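Probable UTP--glucose-1-phosphate uridylyltransferase YngB (Bacillus subtilis, PDB 7O2N) catalyses the formation of UDP-glucose from glucose-1-phosphate and UTP, for glycolipid formation and wall teichoic acid glucosylation. Local coordinates at residues D66-R70 with I93-I99; G131-M135 with V203-Y207; T139-L145 with R246-G250; N186-E190 with Q229-R235. One frame throughout, in Å; residues are numbered along the deposited sequence.

Contact 1 of 4, residues D66-R70 with I93-I99; sequences DHFDR and IADLANI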
loop_
_atom_site.group_PDB
_atom_site.type_symbol
_atom_site.label_atom_id
_atom_site.label_comp_id
_atom_site.label_asym_id
_atom_site.label_seq_id
_atom_site.Cartn_x
_atom_site.Cartn_y
_atom_site.Cartn_z
ATOM N N ASP A 66 2.057 12.327 -10.370
ATOM C CA ASP A 66 3.478 12.245 -10.144
ATOM C C ASP A 66 3.975 10.867 -10.566
ATOM O O ASP A 66 5.026 10.758 -11.178
ATOM C CB ASP A 66 3.789 12.548 -8.682
ATOM C CG ASP A 66 4.019 14.026 -8.398
ATOM O OD1 ASP A 66 4.449 14.791 -9.341
ATOM O OD2 ASP A 66 3.816 14.413 -7.230
ATOM N N HIS A 67 3.213 9.823 -10.236
ATOM C CA HIS A 67 3.614 8.455 -10.510
ATOM C C HIS A 67 3.947 8.282 -11.987
ATOM O O HIS A 67 4.902 7.591 -12.315
ATOM C CB HIS A 67 2.544 7.455 -10.058
ATOM C CG HIS A 67 2.996 6.034 -10.104
ATOM N ND1 HIS A 67 3.790 5.463 -9.099
ATOM C CD2 HIS A 67 2.773 5.067 -11.021
ATOM C CE1 HIS A 67 4.055 4.208 -9.423
ATOM N NE2 HIS A 67 3.451 3.946 -10.598
ATOM N N PHE A 68 3.186 8.922 -12.870
ATOM C CA PHE A 68 3.347 8.671 -14.290
ATOM C C PHE A 68 4.224 9.727 -14.983
ATOM O O PHE A 68 4.176 9.859 -16.202
ATOM C CB PHE A 68 1.974 8.511 -14.950
ATOM C CG PHE A 68 1.187 7.299 -14.518
ATOM C CD1 PHE A 68 1.490 6.027 -14.992
ATOM C CD2 PHE A 68 0.127 7.430 -13.634
ATOM C CE1 PHE A 68 0.735 4.932 -14.605
ATOM C CE2 PHE A 68 -0.618 6.326 -13.239
ATOM C CZ PHE A 68 -0.321 5.080 -13.735
ATOM N N ASP A 69 5.059 10.440 -14.226
ATOM C CA ASP A 69 5.965 11.426 -14.797
ATOM C C ASP A 69 7.410 11.065 -14.436
ATOM O O ASP A 69 7.655 10.088 -13.735
ATOM C CB ASP A 69 5.521 12.842 -14.383
ATOM C CG ASP A 69 6.285 13.980 -15.044
ATOM O OD1 ASP A 69 6.585 13.874 -16.264
ATOM O OD2 ASP A 69 6.571 14.967 -14.337
ATOM N N ARG A 70 8.374 11.849 -14.926
ATOM C CA ARG A 70 9.764 11.646 -14.560
ATOM C C ARG A 70 9.999 12.141 -13.134
ATOM O O ARG A 70 9.603 13.250 -12.782
ATOM C CB ARG A 70 10.679 12.401 -15.522
ATOM C CG ARG A 70 10.623 11.926 -16.965
ATOM C CD ARG A 70 11.892 12.334 -17.700
ATOM N NE ARG A 70 12.876 11.255 -17.687
ATOM C CZ ARG A 70 12.743 10.114 -18.355
ATOM N NH1 ARG A 70 11.666 9.901 -19.095
ATOM N NH2 ARG A 70 13.682 9.189 -18.274
ATOM N N ILE A 93 7.327 3.462 -17.049
ATOM C CA ILE A 93 6.046 3.748 -16.426
ATOM C C ILE A 93 5.557 5.057 -17.024
ATOM O O ILE A 93 4.403 5.183 -17.438
ATOM C CB ILE A 93 6.140 3.839 -14.888
ATOM C CG1 ILE A 93 6.439 2.493 -14.219
ATOM C CG2 ILE A 93 4.846 4.443 -14.337
ATOM C CD1 ILE A 93 7.086 2.615 -12.849
ATOM N N ALA A 94 6.494 6.004 -17.113
ATOM C CA ALA A 94 6.175 7.342 -17.559
ATOM C C ALA A 94 5.928 7.358 -19.062
ATOM O O ALA A 94 5.645 8.419 -19.600
ATOM C CB ALA A 94 7.283 8.272 -17.137
ATOM N N ASP A 95 5.973 6.183 -19.714
ATOM C CA ASP A 95 5.861 6.096 -21.165
ATOM C C ASP A 95 4.657 5.266 -21.611
ATOM O O ASP A 95 4.368 5.162 -22.800
ATOM C CB ASP A 95 7.171 5.637 -21.809
ATOM C CG ASP A 95 8.033 6.795 -22.283
ATOM O OD1 ASP A 95 9.266 6.598 -22.383
ATOM O OD2 ASP A 95 7.462 7.885 -22.557
ATOM N N LEU A 96 3.916 4.705 -20.660
ATOM C CA LEU A 96 2.825 3.814 -21.016
ATOM C C LEU A 96 1.833 4.482 -21.962
ATOM O O LEU A 96 1.403 3.871 -22.921
ATOM C CB LEU A 96 2.141 3.360 -19.728
ATOM C CG LEU A 96 2.979 2.417 -18.880
ATOM C CD1 LEU A 96 2.775 2.703 -17.412
ATOM C CD2 LEU A 96 2.594 0.991 -19.198
ATOM N N ALA A 97 1.428 5.713 -21.670
ATOM C CA ALA A 97 0.385 6.369 -22.450
ATOM C C ALA A 97 0.506 7.861 -22.202
ATOM O O ALA A 97 1.322 8.271 -21.387
ATOM C CB ALA A 97 -0.973 5.874 -22.018
ATOM N N ASN A 98 -0.279 8.669 -22.912
ATOM C CA ASN A 98 -0.274 10.097 -22.651
ATOM C C ASN A 98 -1.379 10.363 -21.646
ATOM O O ASN A 98 -2.554 10.212 -21.988
ATOM C CB ASN A 98 -0.525 10.925 -23.914
ATOM C CG ASN A 98 0.490 10.703 -25.012
ATOM O OD1 ASN A 98 1.693 10.589 -24.753
ATOM N ND2 ASN A 98 0.002 10.660 -26.241
ATOM N N ILE A 99 -0.980 10.750 -20.427
ATOM C CA ILE A 99 -1.921 10.812 -19.327
ATOM C C ILE A 99 -2.374 12.253 -19.126
ATOM O O ILE A 99 -1.566 13.095 -18.743
ATOM C CB ILE A 99 -1.284 10.247 -18.048
ATOM C CG1 ILE A 99 -0.574 8.915 -18.274
ATOM C CG2 ILE A 99 -2.327 10.119 -16.959
ATOM C CD1 ILE A 99 -1.470 7.820 -18.786
#
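Phe68 packs against Ile93, and the two side chains cross at about a right angle. The touching branch of Ile93 is its CG2 methyl, which lies 3.8 Å from Phe68 CD1, at a slant to the ring. That methyl is anti to the backbone N, while CG1 is beside the backbone N (chi1 -69°). The same CG2 also reaches the backbone of the other segment, 3.7 Å from His67 O. CD2 of the preceding His67 lies over the centre of one face of the Phe68 ring. At the ring edge, close to its plane, Leu96 CD1 is 4.1 Å from Phe68 CE1. Ile99 adds its CG1, 4.2 Å from Phe68 CB. Next to this apolar cluster the backbones come close, and Ala94 CA makes a CH...O contact of 3.5 Å with Phe68 O. Ala94 sits in a type I turn from Ile93 to Leu96 that leads towards strand 98-103. His67 NE2 turns to another partner, Gln39 OE1. Lys23 of the second subunit is hydrogen-bonded to His67 O, and Pro20 of that subunit packs on Ile93. Phe68 and Leu96 also touch Val42 of helix 37-47, and Ile99 rests on Ile53 and Ile55 of the parallel strand 52-57.

Contact 2 of 4, residues G131-M135 with V203-Y207; sequences GDDIM and VMGRY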
loop_
_atom_site.group_PDB
_atom_site.type_symbol
_atom_site.label_atom_id
_atom_site.label_comp_id
_atom_site.label_asym_id
_atom_site.label_seq_id
_atom_site.Cartn_x
_atom_site.Cartn_y
_atom_site.Cartn_z
ATOM N N GLY A 131 -11.887 1.079 -11.888
ATOM C CA GLY A 131 -10.726 0.271 -11.560
ATOM C C GLY A 131 -11.010 -0.753 -10.475
ATOM O O GLY A 131 -10.379 -0.688 -9.427
ATOM N N ASP A 132 -11.925 -1.691 -10.729
ATOM C CA ASP A 132 -12.436 -2.423 -9.582
ATOM C C ASP A 132 -11.967 -3.873 -9.576
ATOM O O ASP A 132 -12.277 -4.619 -8.650
ATOM C CB ASP A 132 -13.904 -2.138 -9.229
ATOM C CG ASP A 132 -14.885 -2.300 -10.366
ATOM O OD1 ASP A 132 -14.549 -3.022 -11.336
ATOM O OD2 ASP A 132 -15.990 -1.707 -10.261
ATOM N N ASP A 133 -11.149 -4.239 -10.560
ATOM C CA ASP A 133 -10.629 -5.594 -10.598
ATOM C C ASP A 133 -9.350 -5.610 -11.429
ATOM O O ASP A 133 -9.169 -4.763 -12.292
ATOM C CB ASP A 133 -11.708 -6.551 -11.130
ATOM C CG ASP A 133 -12.080 -6.290 -12.587
ATOM O OD1 ASP A 133 -11.190 -6.458 -13.436
ATOM O OD2 ASP A 133 -13.228 -5.859 -12.853
ATOM N N ILE A 134 -8.480 -6.592 -11.210
ATOM C CA ILE A 134 -7.409 -6.817 -12.171
ATOM C C ILE A 134 -7.742 -8.087 -12.953
ATOM O O ILE A 134 -8.244 -9.045 -12.386
ATOM C CB ILE A 134 -6.034 -6.840 -11.466
ATOM C CG1 ILE A 134 -5.668 -5.445 -10.938
ATOM C CG2 ILE A 134 -4.935 -7.465 -12.321
ATOM C CD1 ILE A 134 -4.807 -5.437 -9.661
ATOM N N MET A 135 -7.511 -8.054 -14.270
ATOM C CA MET A 135 -7.702 -9.184 -15.162
ATOM C C MET A 135 -6.334 -9.654 -15.642
ATOM O O MET A 135 -5.532 -8.862 -16.139
ATOM C CB MET A 135 -8.509 -8.762 -16.384
ATOM C CG MET A 135 -9.967 -8.517 -16.093
ATOM S SD MET A 135 -11.057 -9.879 -16.539
ATOM C CE MET A 135 -9.930 -11.239 -16.260
ATOM N N VAL A 203 -21.444 -6.803 -15.362
ATOM C CA VAL A 203 -20.519 -5.956 -16.110
ATOM C C VAL A 203 -19.326 -5.648 -15.214
ATOM O O VAL A 203 -19.508 -5.275 -14.051
ATOM C CB VAL A 203 -21.169 -4.665 -16.657
ATOM C CG1 VAL A 203 -22.569 -4.932 -17.205
ATOM C CG2 VAL A 203 -21.213 -3.557 -15.605
ATOM N N MET A 204 -18.122 -5.772 -15.789
ATOM C CA MET A 204 -16.902 -5.732 -14.995
ATOM C C MET A 204 -16.099 -4.459 -15.270
ATOM O O MET A 204 -14.956 -4.541 -15.748
ATOM C CB MET A 204 -16.050 -6.988 -15.232
ATOM C CG MET A 204 -16.832 -8.296 -15.078
ATOM S SD MET A 204 -17.142 -8.850 -13.368
ATOM C CE MET A 204 -17.513 -7.297 -12.557
ATOM N N GLY A 205 -16.726 -3.303 -14.955
ATOM C CA GLY A 205 -16.223 -1.952 -15.179
ATOM C C GLY A 205 -15.307 -1.811 -16.398
ATOM O O GLY A 205 -14.231 -1.223 -16.331
ATOM N N ARG A 206 -15.733 -2.382 -17.525
ATOM C CA ARG A 206 -15.106 -2.133 -18.813
ATOM C C ARG A 206 -16.212 -1.752 -19.789
ATOM O O ARG A 206 -17.278 -2.358 -19.766
ATOM C CB ARG A 206 -14.278 -3.341 -19.236
ATOM C CG ARG A 206 -13.091 -3.560 -18.321
ATOM C CD ARG A 206 -12.189 -4.687 -18.784
ATOM N NE ARG A 206 -11.143 -4.951 -17.802
ATOM C CZ ARG A 206 -11.346 -5.402 -16.557
ATOM N NH1 ARG A 206 -12.572 -5.623 -16.090
ATOM N NH2 ARG A 206 -10.299 -5.602 -15.776
ATOM N N TYR A 207 -15.991 -0.670 -20.549
ATOM C CA TYR A 207 -16.942 -0.212 -21.553
ATOM C C TYR A 207 -16.177 0.346 -22.748
ATOM O O TYR A 207 -15.103 0.904 -22.572
ATOM C CB TYR A 207 -17.850 0.894 -21.018
ATOM C CG TYR A 207 -18.538 0.631 -19.708
ATOM C CD1 TYR A 207 -17.840 0.575 -18.504
ATOM C CD2 TYR A 207 -19.923 0.551 -19.646
ATOM C CE1 TYR A 207 -18.491 0.383 -17.288
ATOM C CE2 TYR A 207 -20.597 0.387 -18.439
ATOM C CZ TYR A 207 -19.878 0.288 -17.256
ATOM O OH TYR A 207 -20.539 0.123 -16.073
#
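Asp133 and Arg206 form a buried salt bridge, their side chains coming from opposite directions. The main bond runs from Arg206 NH2 to Asp133 OD1 at 2.6 Å, with an N-H...O angle of 160°. The oxygen is met on its syn side, and it lies in the guanidinium plane. Two weak bonds from Arg206 NH1 accompany it: one to Asp133 OD1 at 3.1 Å, the other to Asp133 OD2 at 3.3 Å. Carboxylate and guanidinium are nearly coplanar, 24° apart. Arg206 NH1 also makes a weak bond to Met204 O, within its own segment. Arg206 NE is satisfied by a salt bridge to Glu44, so acids hold the guanidinium at two places. Asp133 OD2 has a long, weak ion pair with Arg252. Met135 supplies no polar partner and lays its CG over one face of the guanidinium. An extended chain from CG to NE carries the Arg206 head across to strand 133-136. Asp133 belongs to the Gly-Asp-Asp sequence that follows strand 125-129 in this GT-A type nucleotidyltransferase domain. At Gly205 the chain turns a corner between strands 201-204 and 206-210. Strand 133-136 pairs with 251-254, while Ala141 and Leu145 of helix 141-152 pack on Arg206.

Contact 3 of 4, residues T139-L145 with R246-G250; sequences TPALRQL and RLLEG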
loop_
_atom_site.group_PDB
_atom_site.type_symbol
_atom_site.label_atom_id
_atom_site.label_comp_id
_atom_site.label_asym_id
_atom_site.label_seq_id
_atom_site.Cartn_x
_atom_site.Cartn_y
_atom_site.Cartn_z
ATOM N N THR A 139 -5.127 -12.125 -23.899
ATOM C CA THR A 139 -5.553 -10.923 -24.578
ATOM C C THR A 139 -6.062 -9.927 -23.528
ATOM O O THR A 139 -7.055 -10.189 -22.839
ATOM C CB THR A 139 -6.656 -11.345 -25.547
ATOM O OG1 THR A 139 -6.005 -11.956 -26.653
ATOM C CG2 THR A 139 -7.552 -10.225 -26.018
ATOM N N PRO A 140 -5.438 -8.732 -23.394
ATOM C CA PRO A 140 -5.855 -7.761 -22.384
ATOM C C PRO A 140 -7.354 -7.498 -22.473
ATOM O O PRO A 140 -7.911 -7.355 -23.567
ATOM C CB PRO A 140 -5.069 -6.498 -22.759
ATOM C CG PRO A 140 -3.852 -7.013 -23.485
ATOM C CD PRO A 140 -4.344 -8.230 -24.240
ATOM N N ALA A 141 -7.984 -7.441 -21.294
ATOM C CA ALA A 141 -9.437 -7.450 -21.188
ATOM C C ALA A 141 -10.074 -6.446 -22.147
ATOM O O ALA A 141 -10.956 -6.822 -22.913
ATOM C CB ALA A 141 -9.851 -7.200 -19.760
ATOM N N LEU A 142 -9.629 -5.177 -22.095
ATOM C CA LEU A 142 -10.241 -4.112 -22.885
ATOM C C LEU A 142 -10.121 -4.385 -24.384
ATOM O O LEU A 142 -11.093 -4.169 -25.109
ATOM C CB LEU A 142 -9.619 -2.763 -22.515
ATOM C CG LEU A 142 -10.036 -1.572 -23.373
ATOM C CD1 LEU A 142 -11.462 -1.159 -23.039
ATOM C CD2 LEU A 142 -9.073 -0.414 -23.133
ATOM N N ARG A 143 -8.939 -4.857 -24.826
ATOM C CA ARG A 143 -8.703 -5.215 -26.218
ATOM C C ARG A 143 -9.848 -6.072 -26.745
ATOM O O ARG A 143 -10.244 -5.927 -27.889
ATOM C CB ARG A 143 -7.461 -6.098 -26.348
ATOM C CG ARG A 143 -7.104 -6.429 -27.786
ATOM C CD ARG A 143 -5.964 -5.508 -28.143
ATOM N NE ARG A 143 -5.682 -5.460 -29.566
ATOM C CZ ARG A 143 -6.554 -5.093 -30.498
ATOM N NH1 ARG A 143 -7.782 -4.746 -30.168
ATOM N NH2 ARG A 143 -6.182 -5.053 -31.762
ATOM N N GLN A 144 -10.343 -6.980 -25.891
ATOM C CA GLN A 144 -11.387 -7.927 -26.237
ATOM C C GLN A 144 -12.708 -7.206 -26.489
ATOM O O GLN A 144 -13.436 -7.608 -27.394
ATOM C CB GLN A 144 -11.546 -8.979 -25.139
ATOM C CG GLN A 144 -10.289 -9.796 -24.832
ATOM C CD GLN A 144 -10.506 -10.745 -23.673
ATOM O OE1 GLN A 144 -11.647 -11.061 -23.298
ATOM N NE2 GLN A 144 -9.410 -11.198 -23.071
ATOM N N LEU A 145 -13.015 -6.167 -25.692
ATOM C CA LEU A 145 -14.196 -5.334 -25.897
ATOM C C LEU A 145 -14.085 -4.578 -27.215
ATOM O O LEU A 145 -15.097 -4.362 -27.892
ATOM C CB LEU A 145 -14.302 -4.297 -24.776
ATOM C CG LEU A 145 -15.094 -4.710 -23.548
ATOM C CD1 LEU A 145 -14.139 -5.272 -22.517
ATOM C CD2 LEU A 145 -15.827 -3.511 -22.971
ATOM N N ARG A 246 -19.147 -8.548 -24.399
ATOM C CA ARG A 246 -18.145 -9.586 -24.535
ATOM C C ARG A 246 -18.042 -10.356 -23.218
ATOM O O ARG A 246 -17.965 -9.755 -22.150
ATOM C CB ARG A 246 -16.793 -8.953 -24.879
ATOM C CG ARG A 246 -15.627 -9.930 -24.829
ATOM C CD ARG A 246 -15.594 -10.595 -26.183
ATOM N NE ARG A 246 -14.290 -11.135 -26.518
ATOM C CZ ARG A 246 -13.832 -12.285 -26.061
ATOM N NH1 ARG A 246 -14.589 -12.994 -25.241
ATOM N NH2 ARG A 246 -12.637 -12.725 -26.421
ATOM N N LEU A 247 -18.058 -11.695 -23.297
ATOM C CA LEU A 247 -17.609 -12.505 -22.178
ATOM C C LEU A 247 -16.087 -12.454 -22.188
ATOM O O LEU A 247 -15.459 -12.598 -23.233
ATOM C CB LEU A 247 -18.125 -13.936 -22.329
ATOM C CG LEU A 247 -18.031 -14.814 -21.077
ATOM C CD1 LEU A 247 -19.244 -14.665 -20.150
ATOM C CD2 LEU A 247 -17.824 -16.265 -21.478
ATOM N N LEU A 248 -15.509 -12.182 -21.018
ATOM C CA LEU A 248 -14.093 -11.891 -20.931
ATOM C C LEU A 248 -13.321 -13.163 -20.597
ATOM O O LEU A 248 -13.668 -13.897 -19.669
ATOM C CB LEU A 248 -13.895 -10.828 -19.850
ATOM C CG LEU A 248 -14.455 -9.448 -20.182
ATOM C CD1 LEU A 248 -14.656 -8.624 -18.925
ATOM C CD2 LEU A 248 -13.537 -8.722 -21.142
ATOM N N GLU A 249 -12.198 -13.334 -21.290
ATOM C CA GLU A 249 -11.411 -14.546 -21.234
ATOM C C GLU A 249 -10.724 -14.738 -19.879
ATOM O O GLU A 249 -10.773 -15.845 -19.342
ATOM C CB GLU A 249 -10.501 -14.657 -22.458
ATOM C CG GLU A 249 -9.187 -15.367 -22.192
ATOM C CD GLU A 249 -7.938 -14.510 -22.305
ATOM O OE1 GLU A 249 -7.789 -13.808 -23.324
ATOM O OE2 GLU A 249 -7.106 -14.569 -21.388
ATOM N N GLY A 250 -10.101 -13.698 -19.316
ATOM C CA GLY A 250 -9.077 -13.932 -18.295
ATOM C C GLY A 250 -9.561 -14.218 -16.864
ATOM O O GLY A 250 -10.756 -14.365 -16.586
#
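The first turn of helix 141-152 meets the end of strand 244-247 through Gln144, Leu248 and Glu249. Gln144 has an extended side chain whose amide reaches the chain just after strand 244-247, and its two amide atoms do different work. OE1 accepts a straight bond from Glu249 N, 3.1 Å with an angle of 167°, in the carbonyl plane and on a lone pair. NE2 donates back to Thr139 O at 2.6 Å, tilted from the plane of that carbonyl. The amide thus ties the start of its own helix to the chain leaving the sheet. With an alanine in place of Gln144, Glu249 N and Thr139 O would probably be left without these partners. This is helix-on-sheet packing of the alpha/beta nucleotidyltransferase domain, with strand 244-247 lying parallel to strand 156-161. Glu249 reaches back the other way: its OE1 takes Thr139 N on the syn lone pair at 3.2 Å, and its OE2 takes Glu138 N. Beside the polar links, Leu248 CD2 packs 3.8 Å from Leu145 CD1 and 4.2 Å from Ala141 CB.

Contact 4 of 4, residues N186-E190 with Q229-R235; sequences NDLVE and QLTDALR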
loop_
_atom_site.group_PDB
_atom_site.type_symbol
_atom_site.label_atom_id
_atom_site.label_comp_id
_atom_site.label_asym_id
_atom_site.label_seq_id
_atom_site.Cartn_x
_atom_site.Cartn_y
_atom_site.Cartn_z
ATOM N N ASN A 186 -30.172 -6.685 -24.216
ATOM C CA ASN A 186 -31.480 -6.171 -24.571
ATOM C C ASN A 186 -31.857 -5.081 -23.578
ATOM O O ASN A 186 -32.528 -4.127 -23.936
ATOM C CB ASN A 186 -32.493 -7.313 -24.713
ATOM C CG ASN A 186 -32.384 -7.961 -26.075
ATOM O OD1 ASN A 186 -31.826 -9.054 -26.239
ATOM N ND2 ASN A 186 -32.903 -7.262 -27.070
ATOM N N ASP A 187 -31.454 -5.271 -22.322
ATOM C CA ASP A 187 -31.628 -4.274 -21.282
ATOM C C ASP A 187 -30.546 -4.480 -20.214
ATOM O O ASP A 187 -29.622 -5.285 -20.377
ATOM C CB ASP A 187 -33.080 -4.250 -20.790
ATOM C CG ASP A 187 -33.426 -3.013 -19.981
ATOM O OD1 ASP A 187 -33.243 -1.901 -20.502
ATOM O OD2 ASP A 187 -33.820 -3.172 -18.813
ATOM N N LEU A 188 -30.665 -3.716 -19.122
ATOM C CA LEU A 188 -29.651 -3.632 -18.089
ATOM C C LEU A 188 -30.313 -3.148 -16.815
ATOM O O LEU A 188 -31.062 -2.181 -16.866
ATOM C CB LEU A 188 -28.624 -2.595 -18.548
ATOM C CG LEU A 188 -27.183 -3.081 -18.476
ATOM C CD1 LEU A 188 -27.056 -4.486 -19.034
ATOM C CD2 LEU A 188 -26.253 -2.135 -19.214
ATOM N N VAL A 189 -30.026 -3.809 -15.686
ATOM C CA VAL A 189 -30.430 -3.240 -14.406
ATOM C C VAL A 189 -29.234 -3.158 -13.463
ATOM O O VAL A 189 -28.410 -4.076 -13.389
ATOM C CB VAL A 189 -31.652 -3.910 -13.739
ATOM C CG1 VAL A 189 -31.444 -5.392 -13.453
ATOM C CG2 VAL A 189 -32.053 -3.189 -12.454
ATOM N N GLU A 190 -29.193 -2.027 -12.748
ATOM C CA GLU A 190 -28.118 -1.689 -11.835
ATOM C C GLU A 190 -28.391 -2.352 -10.498
ATOM O O GLU A 190 -29.397 -2.074 -9.860
ATOM C CB GLU A 190 -28.006 -0.170 -11.683
ATOM C CG GLU A 190 -26.810 0.298 -10.867
ATOM C CD GLU A 190 -25.391 -0.081 -11.282
ATOM O OE1 GLU A 190 -24.480 0.175 -10.475
ATOM O OE2 GLU A 190 -25.188 -0.654 -12.371
ATOM N N GLN A 229 -26.404 8.083 -13.169
ATOM C CA GLN A 229 -25.963 6.702 -13.288
ATOM C C GLN A 229 -25.622 6.390 -14.753
ATOM O O GLN A 229 -26.362 6.768 -15.654
ATOM C CB GLN A 229 -27.064 5.801 -12.721
ATOM C CG GLN A 229 -26.694 4.332 -12.650
ATOM C CD GLN A 229 -25.549 4.173 -11.686
ATOM O OE1 GLN A 229 -25.542 4.790 -10.621
ATOM N NE2 GLN A 229 -24.563 3.376 -12.075
ATOM N N LEU A 230 -24.511 5.680 -14.999
ATOM C CA LEU A 230 -24.042 5.452 -16.365
ATOM C C LEU A 230 -24.865 4.350 -17.027
ATOM O O LEU A 230 -24.915 4.228 -18.253
ATOM C CB LEU A 230 -22.540 5.116 -16.355
ATOM C CG LEU A 230 -21.954 4.444 -17.605
ATOM C CD1 LEU A 230 -22.136 5.273 -18.867
ATOM C CD2 LEU A 230 -20.481 4.131 -17.420
ATOM N N THR A 231 -25.501 3.536 -16.188
ATOM C CA THR A 231 -26.234 2.380 -16.670
ATOM C C THR A 231 -27.497 2.852 -17.385
ATOM O O THR A 231 -27.834 2.356 -18.458
ATOM C CB THR A 231 -26.514 1.418 -15.515
ATOM O OG1 THR A 231 -25.550 1.698 -14.501
ATOM C CG2 THR A 231 -26.373 -0.029 -15.922
ATOM N N ASP A 232 -28.158 3.856 -16.797
ATOM C CA ASP A 232 -29.404 4.398 -17.323
ATOM C C ASP A 232 -29.214 4.926 -18.746
ATOM O O ASP A 232 -30.159 4.952 -19.535
ATOM C CB ASP A 232 -29.996 5.414 -16.345
ATOM C CG ASP A 232 -30.186 4.845 -14.943
ATOM O OD1 ASP A 232 -29.862 3.646 -14.716
ATOM O OD2 ASP A 232 -30.623 5.610 -14.068
ATOM N N ALA A 233 -27.981 5.321 -19.071
ATOM C CA ALA A 233 -27.677 5.848 -20.388
ATOM C C ALA A 233 -27.437 4.694 -21.350
ATOM O O ALA A 233 -27.537 4.839 -22.564
ATOM C CB ALA A 233 -26.491 6.770 -20.333
ATOM N N LEU A 234 -27.100 3.541 -20.789
ATOM C CA LEU A 234 -27.044 2.352 -21.615
ATOM C C LEU A 234 -28.471 1.851 -21.839
ATOM O O LEU A 234 -28.780 1.291 -22.885
ATOM C CB LEU A 234 -26.111 1.323 -20.961
ATOM C CG LEU A 234 -24.631 1.721 -20.931
ATOM C CD1 LEU A 234 -23.806 0.704 -20.171
ATOM C CD2 LEU A 234 -24.073 1.880 -22.337
ATOM N N ARG A 235 -29.356 2.133 -20.877
ATOM C CA ARG A 235 -30.756 1.741 -20.946
ATOM C C ARG A 235 -31.453 2.487 -22.079
ATOM O O ARG A 235 -32.128 1.860 -22.898
ATOM C CB ARG A 235 -31.472 2.020 -19.620
ATOM C CG ARG A 235 -31.208 0.974 -18.545
ATOM C CD ARG A 235 -31.963 1.209 -17.252
ATOM N NE ARG A 235 -33.402 1.104 -17.428
ATOM C CZ ARG A 235 -34.107 -0.008 -17.278
ATOM N NH1 ARG A 235 -33.508 -1.131 -16.925
ATOM N NH2 ARG A 235 -35.413 0.009 -17.462
#
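Asp187, Leu188 and Glu190 of strand 182-190 each meet helix 230-240. This is helix-on-sheet packing in an alpha/beta domain. The axes of 186-190 and 230-235 run nearly antiparallel (163°) and come within 7.9 Å. Asp187 comes first and forms a salt bridge, with its OD2 2.8 Å from Arg235 NH1. The carboxylate stands steeply to the guanidinium, and Asp187 OD1 lies over one face of it, towards the rim. Leu188 follows, its side chain directed at the helix. Its CD2 is 3.9 Å from Leu234 CD1, and it touches the CG2 methyl of Thr231 as well. The carbonyl of Leu188 takes part too: its O accepts a bond of 2.7 Å from Arg235 NH1, in the guanidinium plane. One nitrogen therefore grips both a side chain and the strand backbone. A bend at chi3 (65°) folds the Arg235 head back over the strand. Val189 faces the other way, towards Pro198. Glu190 ends the segment with CG anti to the backbone N (chi1 -174°), and a bend at chi2 lays its carboxylate beside the start of the helix. There its OE2 accepts a weak bond of 3.2 Å from Thr231 OG1. A leucine here, lacking the carboxylate, would probably leave the Thr231 hydroxyl without this acceptor. Glu190 OE1 lies beside Gln229 without a bond, and Gln229 NE2 instead donates to Thr231 OG1 at 3.1 Å, nearly in its own amide plane.

Overall arrangement
Contact 2 is the central one, about 4 Å from the chain centre to its own centre, and is a buried contact; its chemistry is ionic. Contact 3 is about 10 Å away, centre to centre, and touches it where Met135 meets Gly250. Contact 3 relies on amide and carboxylate bonds to backbone. Contacts 1, 3 and 4 are partly buried. Contacts 1 and 4 lie on opposite sides of the chain centre, their centres about 33 Å apart. Contact 1 is apolar and adjoins the second subunit. Contact 4 mixes leucine packing with surface charges, and its Leu234 touches Tyr207 of contact 2. All four reach the same large sheet; strands 244-247 and 182-190, of contacts 3 and 4, are neighbours in it.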